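Local atomic coordinates of uncharacterized protein (Bacillus thuringiensis serovar kurstaki, PDB entry 4XE8), a protein that binds ADP and, as a bacterial actin-like ParM protein, probably forms nucleotide-dependent filaments that move plasmid copies apart. Residues V146-S151 against I189-N194; I234-A239 against I368-G373; P323-K328 against I339-M344; D350-L355 against L381-E386. The protein carries 2 engineered substitutions. All coordinates share one frame; numbering follows the deposited sequence.

How the contacts relate
The four contacts sample both halves of an actin-like fold with ADP bound between them. Contact 1 joins two strands of one half, and its centre lies about 28 Å from that of contact 2, on the opposite side of the chain's centre. Contact 2 is at the nucleotide: its two segments supply six residues of the ADP pocket. Contact 4 abuts it, centres about 11 Å apart, with L355 CD2 packed 3.4 Å from N235 CG. Contact 3 shares helix 337-362 with contact 4, about 20 Å away between centres, and leads outward into a peripheral part of the chain; the M344 side chain remains about 6 Å from ADP.

Contact 1: residues V146-S151 against I189-N194; sequences VSVPFS and IKITIN
V148 meets I191 and I193 at the point where the regular pairing of two parallel strands is interrupted. Its CB sits 4.3 Å from I193 CG1. From there chi1 of -173° places CG2 anti to the carbonyl carbon, beside the backbone N, and CG2 comes to 3.7 Å from I191 CG2, the two side chains crossing obliquely. Before this point the strands are held by three backbone hydrogen bonds. V146 N donates to K190 O, V146 O accepts from T192 N, and V148 N reaches T192 O in a short bond of 2.6 Å at 168°. T192 is therefore gripped through both its N and its O, the usual alternation of a parallel pair. V146 and I191 lie on one face of the sheet, the apolar one, where V146 CG2 rests 4.3 Å from I189 CG2; S147 and T192 lie on the other, partly exposed face. Strand 145-151 is the parallel partner of strand 188-197 in the mixed sheet of this half of the actin-like fold, and S147 also bonds through its backbone to N9 and L11 on its other flank. Helix 124-140 covers the apolar face, with M134 touching both I191 and F150. Past V148 the regular pairing is interrupted: I193 CG2 packs 3.4 Å from V148 O and 4.2 Å from F150 CB. F150 CG is anti to the backbone N (chi1 -166°), and its ring lies nearly parallel to that of F15, while its backbone bonds to D195 and T197, further along strand 188-197.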
# COMPACT_ATOMS: atom_id res chain seq x y z
N VAL A 146 21.02 0.51 9.56
CA VAL A 146 19.89 1.24 10.12
C VAL A 146 19.17 0.47 11.22
O VAL A 146 18.89 -0.72 11.09
CB VAL A 146 18.87 1.61 9.03
CG1 VAL A 146 19.37 2.81 8.23
CG2 VAL A 146 18.59 0.42 8.12
N SER A 147 18.89 1.15 12.33
CA SER A 147 17.97 0.61 13.32
C SER A 147 16.56 1.01 12.91
O SER A 147 16.30 2.17 12.61
CB SER A 147 18.30 1.13 14.72
OG SER A 147 18.24 2.54 14.77
N VAL A 148 15.66 0.03 12.85
CA VAL A 148 14.32 0.29 12.34
C VAL A 148 13.24 -0.02 13.37
O VAL A 148 12.80 -1.17 13.49
CB VAL A 148 14.04 -0.54 11.07
CG1 VAL A 148 12.72 -0.13 10.45
CG2 VAL A 148 15.17 -0.36 10.06
N PRO A 149 12.81 1.00 14.12
CA PRO A 149 11.66 0.83 15.01
C PRO A 149 10.42 0.53 14.18
O PRO A 149 10.07 1.30 13.29
CB PRO A 149 11.55 2.19 15.72
CG PRO A 149 12.22 3.15 14.79
CD PRO A 149 13.34 2.38 14.15
N PHE A 150 9.77 -0.60 14.45
CA PHE A 150 8.70 -1.07 13.58
C PHE A 150 7.35 -0.47 13.93
O PHE A 150 6.77 -0.75 14.97
CB PHE A 150 8.61 -2.60 13.63
CG PHE A 150 7.77 -3.18 12.53
CD1 PHE A 150 8.31 -3.40 11.27
CD2 PHE A 150 6.44 -3.49 12.74
CE1 PHE A 150 7.54 -3.93 10.25
CE2 PHE A 150 5.66 -4.02 11.73
CZ PHE A 150 6.21 -4.24 10.48
N SER A 151 6.84 0.37 13.03
CA SER A 151 5.50 0.92 13.18
C SER A 151 4.60 0.36 12.08
O SER A 151 4.64 0.82 10.94
CB SER A 151 5.52 2.44 13.13
OG SER A 151 4.26 2.98 13.50
N ILE A 189 23.06 -3.87 3.34
CA ILE A 189 22.36 -3.12 4.38
C ILE A 189 22.05 -3.99 5.59
O ILE A 189 21.46 -5.07 5.46
CB ILE A 189 21.06 -2.51 3.84
CG1 ILE A 189 21.40 -1.39 2.85
CG2 ILE A 189 20.21 -1.96 4.97
CD1 ILE A 189 20.53 -1.37 1.63
N LYS A 190 22.44 -3.52 6.77
CA LYS A 190 22.24 -4.25 8.01
C LYS A 190 21.08 -3.64 8.80
O LYS A 190 21.21 -2.56 9.37
CB LYS A 190 23.53 -4.27 8.84
CG LYS A 190 23.38 -4.96 10.18
CD LYS A 190 24.65 -4.84 11.00
CE LYS A 190 24.44 -5.30 12.43
NZ LYS A 190 25.73 -5.41 13.19
N ILE A 191 19.95 -4.35 8.83
CA ILE A 191 18.74 -3.87 9.49
C ILE A 191 18.63 -4.39 10.92
O ILE A 191 18.76 -5.59 11.17
CB ILE A 191 17.49 -4.29 8.70
CG1 ILE A 191 17.56 -3.77 7.27
CG2 ILE A 191 16.23 -3.80 9.39
CD1 ILE A 191 16.57 -4.43 6.32
N THR A 192 18.40 -3.48 11.87
CA THR A 192 18.23 -3.86 13.27
C THR A 192 16.87 -3.42 13.81
O THR A 192 16.57 -2.23 13.84
CB THR A 192 19.34 -3.27 14.16
OG1 THR A 192 20.61 -3.80 13.76
CG2 THR A 192 19.08 -3.61 15.62
N ILE A 193 16.07 -4.39 14.23
CA ILE A 193 14.76 -4.09 14.80
C ILE A 193 14.70 -4.47 16.28
O ILE A 193 14.61 -5.65 16.62
CB ILE A 193 13.63 -4.82 14.04
CG1 ILE A 193 13.74 -4.56 12.54
CG2 ILE A 193 12.27 -4.40 14.57
CD1 ILE A 193 12.66 -5.24 11.72
N ASN A 194 14.76 -3.46 17.14
CA ASN A 194 14.75 -3.67 18.59
C ASN A 194 13.35 -3.59 19.17
O ASN A 194 12.96 -4.40 20.02
CB ASN A 194 15.64 -2.64 19.28
CG ASN A 194 17.08 -2.70 18.83
OD1 ASN A 194 17.69 -3.77 18.82
ND2 ASN A 194 17.63 -1.56 18.44

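Contact 2: residues I234-A239 against I368-G373; sequences INDLGA and IVVGGG. With ADP (adenosine-5'-diphosphate), chain C.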
# COMPACT_ATOMS: atom_id res chain seq x y z
N ILE A 234 -12.90 4.13 9.92
CA ILE A 234 -11.89 4.23 8.87
C ILE A 234 -12.13 3.14 7.84
O ILE A 234 -12.06 1.95 8.15
CB ILE A 234 -10.45 4.09 9.41
CG1 ILE A 234 -10.24 5.00 10.62
CG2 ILE A 234 -9.44 4.41 8.32
CD1 ILE A 234 -8.83 4.93 11.17
N ASN A 235 -12.43 3.56 6.61
CA ASN A 235 -12.66 2.61 5.53
C ASN A 235 -11.51 2.63 4.53
O ASN A 235 -11.40 3.54 3.71
CB ASN A 235 -13.98 2.92 4.83
CG ASN A 235 -15.16 2.92 5.78
OD1 ASN A 235 -15.64 1.86 6.19
ND2 ASN A 235 -15.63 4.10 6.13
N ASP A 236 -10.65 1.62 4.62
CA ASP A 236 -9.48 1.52 3.76
C ASP A 236 -9.82 0.71 2.51
O ASP A 236 -9.85 -0.52 2.55
CB ASP A 236 -8.31 0.89 4.51
CG ASP A 236 -6.96 1.22 3.89
OD1 ASP A 236 -6.93 1.66 2.72
OD2 ASP A 236 -5.94 1.04 4.58
N LEU A 237 -10.10 1.40 1.41
CA LEU A 237 -10.51 0.73 0.18
C LEU A 237 -9.29 0.26 -0.61
O LEU A 237 -8.56 1.08 -1.18
CB LEU A 237 -11.38 1.66 -0.67
CG LEU A 237 -12.48 2.44 0.04
CD1 LEU A 237 -13.36 3.15 -0.98
CD2 LEU A 237 -13.32 1.54 0.93
N GLY A 238 -9.08 -1.05 -0.65
CA GLY A 238 -7.88 -1.61 -1.25
C GLY A 238 -8.09 -2.36 -2.56
O GLY A 238 -9.17 -2.33 -3.14
N ALA A 239 -7.04 -3.04 -3.00
CA ALA A 239 -7.04 -3.73 -4.29
C ALA A 239 -7.88 -5.00 -4.27
O ALA A 239 -8.72 -5.22 -5.14
CB ALA A 239 -5.61 -4.04 -4.72
N ILE A 368 -14.56 8.06 7.61
CA ILE A 368 -13.36 8.41 6.86
C ILE A 368 -13.06 7.34 5.82
O ILE A 368 -13.01 6.15 6.14
CB ILE A 368 -12.17 8.59 7.81
CG1 ILE A 368 -12.53 9.60 8.90
CG2 ILE A 368 -10.94 9.05 7.04
CD1 ILE A 368 -11.49 9.74 9.97
N VAL A 369 -12.87 7.77 4.58
CA VAL A 369 -12.66 6.86 3.47
C VAL A 369 -11.29 7.07 2.84
O VAL A 369 -10.98 8.16 2.35
CB VAL A 369 -13.75 7.02 2.39
CG1 VAL A 369 -13.63 5.94 1.34
CG2 VAL A 369 -15.13 7.00 3.03
N VAL A 370 -10.46 6.03 2.88
CA VAL A 370 -9.09 6.13 2.40
C VAL A 370 -8.73 4.96 1.49
O VAL A 370 -9.58 4.13 1.17
CB VAL A 370 -8.09 6.19 3.57
CG1 VAL A 370 -8.39 7.38 4.46
CG2 VAL A 370 -8.13 4.90 4.37
N GLY A 371 -7.46 4.90 1.08
CA GLY A 371 -6.99 3.83 0.22
C GLY A 371 -6.99 4.23 -1.24
O GLY A 371 -7.50 5.29 -1.61
N GLY A 372 -6.41 3.38 -2.09
CA GLY A 372 -6.33 3.66 -3.51
C GLY A 372 -7.69 3.63 -4.18
O GLY A 372 -7.87 4.22 -5.25
N GLY A 373 -8.65 2.95 -3.57
CA GLY A 373 -10.00 2.86 -4.10
C GLY A 373 -10.67 4.22 -4.20
O GLY A 373 -11.52 4.44 -5.06
PB ADP C . -3.72 -2.35 -1.10
O1B ADP C . -2.38 -2.83 -1.61
O2B ADP C . -4.73 -3.45 -0.85
O3B ADP C . -3.64 -1.33 0.01
PA ADP C . -4.29 0.07 -2.46
O1A ADP C . -2.86 0.58 -2.45
O2A ADP C . -5.27 0.64 -1.47
O3A ADP C . -4.33 -1.54 -2.35
O5' ADP C . -4.87 0.29 -3.95
C5' ADP C . -6.27 0.16 -4.21
C4' ADP C . -6.48 0.33 -5.71
O4' ADP C . -6.42 1.71 -6.06
C3' ADP C . -5.41 -0.38 -6.51
O3' ADP C . -6.04 -1.17 -7.52
C2' ADP C . -4.60 0.72 -7.18
O2' ADP C . -4.20 0.34 -8.50
C1' ADP C . -5.58 1.88 -7.20
N9 ADP C . -4.90 3.20 -7.16
C8 ADP C . -3.91 3.58 -6.33
N7 ADP C . -3.52 4.86 -6.59
C5 ADP C . -4.28 5.31 -7.61
C6 ADP C . -4.40 6.57 -8.38
N6 ADP C . -3.62 7.64 -8.12
N1 ADP C . -5.33 6.61 -9.37
C2 ADP C . -6.12 5.56 -9.65
N3 ADP C . -6.06 4.39 -8.99
C4 ADP C . -5.18 4.21 -7.98
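I234 touches V370 through CG2 of each, 4.2 Å apart, on the face of the sheet they share with D236. N235 binds the neighbouring parallel strand through both its N and its O: its N donates to I368 O at 2.7 Å, nearly in line with the carbonyl, and its O accepts from V370 N. Its ND2 adds a weak bond to I368 O, whereas OD1 is taken by N244. D236 swings its carboxylate anti to the backbone N (chi1 -158°), bringing OD1 to 3.3 Å from G371 CA. OD2 is bonded to T403, and the side chain lies about 4 Å from a magnesium ion. L237 N closes the pairing on V370 O, and L237 CD1 packs against V369 CG1. L237 O, past the end of the pairing, accepts G373 N at 3.0 Å from above its carbonyl plane. At G238 the chain passes close to the phosphates, its CA 3.5 Å from ADP O2A. A239 N donates to ADP O2B at 3.2 Å and weakly to O3A, while G372 N, across the contact, gives a 3.0 Å bond to O2A. The first strand thus ends in a turn consistent with the phosphate 2 loop, the second in a glycine run like the adenosine motif, of the actin, Hsp70 and sugar kinase fold.

Contact 3: residues P323-K328 against I339-M344; sequences PTFSVK and IVMDGM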
# COMPACT_ATOMS: atom_id res chain seq x y z
N PRO A 323 -12.51 13.13 -18.17
CA PRO A 323 -11.39 12.26 -18.54
C PRO A 323 -11.59 11.49 -19.85
O PRO A 323 -12.71 11.15 -20.21
CB PRO A 323 -11.30 11.29 -17.36
CG PRO A 323 -12.71 11.19 -16.88
CD PRO A 323 -13.31 12.56 -17.08
N THR A 324 -10.48 11.21 -20.53
CA THR A 324 -10.49 10.40 -21.74
C THR A 324 -9.57 9.20 -21.57
O THR A 324 -8.47 9.32 -21.04
CB THR A 324 -10.05 11.20 -22.98
OG1 THR A 324 -10.82 12.40 -23.08
CG2 THR A 324 -10.22 10.38 -24.25
N PHE A 325 -10.03 8.03 -22.01
CA PHE A 325 -9.20 6.83 -21.97
C PHE A 325 -9.09 6.19 -23.35
O PHE A 325 -10.09 5.75 -23.92
CB PHE A 325 -9.76 5.82 -20.97
CG PHE A 325 -9.87 6.35 -19.57
CD1 PHE A 325 -8.79 6.30 -18.71
CD2 PHE A 325 -11.05 6.90 -19.11
CE1 PHE A 325 -8.88 6.78 -17.42
CE2 PHE A 325 -11.16 7.39 -17.83
CZ PHE A 325 -10.07 7.33 -16.98
N SER A 326 -7.88 6.15 -23.88
CA SER A 326 -7.64 5.51 -25.17
C SER A 326 -6.48 4.53 -25.05
O SER A 326 -5.44 4.84 -24.47
CB SER A 326 -7.35 6.54 -26.26
OG SER A 326 -6.12 7.20 -26.03
N VAL A 327 -6.67 3.34 -25.62
CA VAL A 327 -5.66 2.29 -25.54
C VAL A 327 -5.07 2.00 -26.91
O VAL A 327 -5.80 1.84 -27.89
CB VAL A 327 -6.25 0.99 -24.95
CG1 VAL A 327 -5.18 -0.10 -24.87
CG2 VAL A 327 -6.85 1.25 -23.58
N LYS A 328 -3.75 1.93 -26.98
CA LYS A 328 -3.06 1.58 -28.22
C LYS A 328 -2.62 0.13 -28.18
O LYS A 328 -1.72 -0.24 -27.42
CB LYS A 328 -1.86 2.50 -28.45
CG LYS A 328 -2.22 3.97 -28.59
CD LYS A 328 -0.98 4.84 -28.68
CE LYS A 328 -1.34 6.31 -28.76
NZ LYS A 328 -0.13 7.18 -28.71
N ILE A 339 -16.01 2.58 -21.41
CA ILE A 339 -15.75 1.29 -20.77
C ILE A 339 -15.13 1.46 -19.39
O ILE A 339 -15.58 0.85 -18.42
CB ILE A 339 -14.81 0.42 -21.64
CG1 ILE A 339 -15.46 0.11 -22.98
CG2 ILE A 339 -14.46 -0.86 -20.91
CD1 ILE A 339 -14.57 -0.67 -23.92
N VAL A 340 -14.09 2.29 -19.31
CA VAL A 340 -13.38 2.52 -18.06
C VAL A 340 -14.27 3.23 -17.04
O VAL A 340 -14.31 2.84 -15.87
CB VAL A 340 -12.10 3.35 -18.29
CG1 VAL A 340 -11.38 3.60 -16.98
CG2 VAL A 340 -11.19 2.65 -19.28
N MET A 341 -14.98 4.26 -17.49
CA MET A 341 -15.86 5.02 -16.61
C MET A 341 -16.99 4.18 -16.04
O MET A 341 -17.40 4.36 -14.90
CB MET A 341 -16.44 6.23 -17.36
CG MET A 341 -15.54 7.46 -17.34
SD MET A 341 -15.16 8.01 -15.67
CE MET A 341 -16.80 8.15 -14.97
N ASP A 342 -17.51 3.25 -16.85
CA ASP A 342 -18.57 2.36 -16.40
C ASP A 342 -18.11 1.51 -15.22
O ASP A 342 -18.83 1.38 -14.22
CB ASP A 342 -19.04 1.46 -17.55
CG ASP A 342 -19.95 2.18 -18.53
OD1 ASP A 342 -20.07 3.42 -18.44
OD2 ASP A 342 -20.55 1.51 -19.40
N GLY A 343 -16.92 0.95 -15.33
CA GLY A 343 -16.35 0.13 -14.27
C GLY A 343 -16.04 0.95 -13.03
O GLY A 343 -16.24 0.49 -11.91
N MET A 344 -15.54 2.16 -13.24
CA MET A 344 -15.22 3.06 -12.13
C MET A 344 -16.45 3.39 -11.31
O MET A 344 -16.45 3.26 -10.09
CB MET A 344 -14.58 4.35 -12.65
CG MET A 344 -13.12 4.21 -13.07
SD MET A 344 -12.48 5.72 -13.81
CE MET A 344 -10.72 5.36 -13.81
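F325, just before strand 326-329, lays its ring against V340 on helix 337-362, in a peripheral part of the actin-like fold. The firm part of the contact is this CH-pi arrangement. V340 CG1, anti to its backbone N (chi1 179°), sits 3.8 Å from the ring centroid and only 5° off the ring normal, so the methyl lies squarely over one face. V340 CB and CG2 extend the cover toward the root of the phenyl group, CG2 lying 3.9 Å from F325 CB. The two side chains cross at about a right angle, with the branched end of the valine over the ring. One helical turn on, M344 reaches the far end of the ring from the opposite direction. Its CE lies 3.8 Å from F325 CZ, while SD makes an oblique Met-aromatic contact, 5.2 Å from the centroid.

Toward the partly exposed side the fit is looser. M341 bends at its second and third torsions, and its CG comes to the ring edge, near the ring plane, at 4.4 Å from F325 CE2. No hydrogen bond crosses between the segments. The backbone of F325 is held instead by V336, and its N by the hydroxyl of T337, at the first residue of the helix. Helix 300-316 completes the surroundings, with E311 touching both P323 and F325, and V308 touching M344. At the outer margin P323 meets the bent methionine nearly at right angles, its CG 4.2 Å from M341 SD.

Contact 4: residues D350-L355 against L381-E386; sequences DQKASL and LRDLKE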
# COMPACT_ATOMS: atom_id res chain seq x y z
N ASP A 350 -21.04 0.66 -5.78
CA ASP A 350 -20.96 -0.49 -4.88
C ASP A 350 -20.30 -0.10 -3.56
O ASP A 350 -20.67 -0.60 -2.51
CB ASP A 350 -20.20 -1.64 -5.53
CG ASP A 350 -20.99 -2.30 -6.65
OD1 ASP A 350 -22.19 -1.99 -6.79
OD2 ASP A 350 -20.41 -3.14 -7.37
N GLN A 351 -19.32 0.80 -3.63
CA GLN A 351 -18.67 1.29 -2.42
C GLN A 351 -19.59 2.23 -1.65
O GLN A 351 -19.62 2.18 -0.42
CB GLN A 351 -17.35 1.98 -2.75
CG GLN A 351 -16.18 1.02 -2.96
CD GLN A 351 -15.77 0.30 -1.67
OE1 GLN A 351 -16.30 0.56 -0.59
NE2 GLN A 351 -14.81 -0.62 -1.79
N LYS A 352 -20.32 3.08 -2.37
CA LYS A 352 -21.30 3.96 -1.74
C LYS A 352 -22.27 3.14 -0.89
O LYS A 352 -22.59 3.50 0.25
CB LYS A 352 -22.09 4.74 -2.80
CG LYS A 352 -21.32 5.68 -3.73
CD LYS A 352 -21.10 7.06 -3.15
CE LYS A 352 -20.70 8.02 -4.25
NZ LYS A 352 -21.77 8.14 -5.29
N ALA A 353 -22.74 2.03 -1.46
CA ALA A 353 -23.71 1.17 -0.80
C ALA A 353 -23.09 0.45 0.40
O ALA A 353 -23.74 0.29 1.43
CB ALA A 353 -24.27 0.16 -1.79
N SER A 354 -21.85 0.02 0.24
CA SER A 354 -21.14 -0.69 1.31
C SER A 354 -20.85 0.24 2.49
O SER A 354 -20.94 -0.18 3.65
CB SER A 354 -19.83 -1.28 0.78
OG SER A 354 -19.05 -1.82 1.83
N LEU A 355 -20.50 1.48 2.19
CA LEU A 355 -20.15 2.46 3.21
C LEU A 355 -21.37 2.89 4.03
O LEU A 355 -21.26 3.12 5.23
CB LEU A 355 -19.49 3.68 2.58
CG LEU A 355 -18.12 3.43 1.95
CD1 LEU A 355 -17.66 4.63 1.13
CD2 LEU A 355 -17.10 3.08 3.01
N LEU A 381 -16.82 8.63 -6.23
CA LEU A 381 -16.61 8.75 -4.79
C LEU A 381 -16.29 10.17 -4.32
O LEU A 381 -16.28 10.44 -3.12
CB LEU A 381 -15.49 7.81 -4.34
CG LEU A 381 -15.87 6.34 -4.20
CD1 LEU A 381 -14.66 5.51 -3.78
CD2 LEU A 381 -17.01 6.17 -3.21
N ARG A 382 -16.05 11.08 -5.26
CA ARG A 382 -15.79 12.47 -4.88
C ARG A 382 -17.06 13.15 -4.38
O ARG A 382 -17.00 14.22 -3.77
CB ARG A 382 -15.21 13.26 -6.06
CG ARG A 382 -16.15 13.42 -7.24
CD ARG A 382 -15.59 14.43 -8.22
NE ARG A 382 -15.89 14.08 -9.61
CZ ARG A 382 -15.32 14.66 -10.66
NH1 ARG A 382 -14.42 15.61 -10.49
NH2 ARG A 382 -15.66 14.28 -11.89
N ASP A 383 -18.20 12.51 -4.61
CA ASP A 383 -19.48 13.00 -4.10
C ASP A 383 -19.49 13.01 -2.58
O ASP A 383 -20.28 13.72 -1.96
CB ASP A 383 -20.64 12.13 -4.62
CG ASP A 383 -20.79 12.20 -6.13
OD1 ASP A 383 -20.26 13.15 -6.75
OD2 ASP A 383 -21.44 11.29 -6.69
N LEU A 384 -18.61 12.22 -1.98
CA LEU A 384 -18.53 12.10 -0.52
C LEU A 384 -18.02 13.38 0.12
O LEU A 384 -18.20 13.60 1.32
CB LEU A 384 -17.63 10.92 -0.14
CG LEU A 384 -18.30 9.57 0.10
CD1 LEU A 384 -19.37 9.29 -0.94
CD2 LEU A 384 -17.26 8.46 0.12
N LYS A 385 -17.37 14.23 -0.67
CA LYS A 385 -16.85 15.50 -0.18
C LYS A 385 -17.98 16.46 0.19
O LYS A 385 -17.81 17.32 1.05
CB LYS A 385 -15.92 16.13 -1.22
CG LYS A 385 -14.60 15.39 -1.39
CD LYS A 385 -14.02 15.58 -2.78
CE LYS A 385 -13.44 16.97 -2.96
NZ LYS A 385 -12.78 17.12 -4.29
N GLU A 386 -19.12 16.31 -0.47
CA GLU A 386 -20.28 17.15 -0.18
C GLU A 386 -21.26 16.47 0.77
O GLU A 386 -22.35 16.98 1.03
CB GLU A 386 -21.01 17.53 -1.47
CG GLU A 386 -20.39 18.72 -2.20
CD GLU A 386 -19.17 18.34 -3.01
OE1 GLU A 386 -18.97 17.13 -3.24
OE2 GLU A 386 -18.42 19.25 -3.42
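K352 runs its aliphatic chain alongside L384, the two passing in opposite directions with K352 CD 3.6 Å from L384 CD1. CE keeps to the same methyl at 3.8 Å, and K352 CD also lies 4.2 Å from L381 CD2. Bends at its second and fourth torsions (chi2 -86°, chi4 61°) turn the tip toward D383, with NZ 3.5 Å from D383 OD2: a salt bridge, but a long one with only a weak hydrogen bond. The exposed D383 approaches nearly at a right angle to the lysine chain; the charges meet at the exposed side, while CD and CE lie against the leucine methyls. Deeper in, L355 CD1 meets the second branch of L384, CD2, at 4.0 Å, and Q351 CB touches L381 CD2 at 4.2 Å. Here helix 337-362 is packed by the short 3-10 turn 382-385 that follows helix 378-381 and leads to strand 390-391, in the half of the actin-like fold that holds the sheet of contact 2. Within that turn L384 N bonds to L381 O, and the ends of both leucine side chains reach the helix. Behind them lies the central sheet: L355 and L384 both touch F390 and V369, while L381 reaches L237. The amide of Q351 leads away from the turn, its NE2 bonded to the hydroxyl of S242 and weakly to that of Y347.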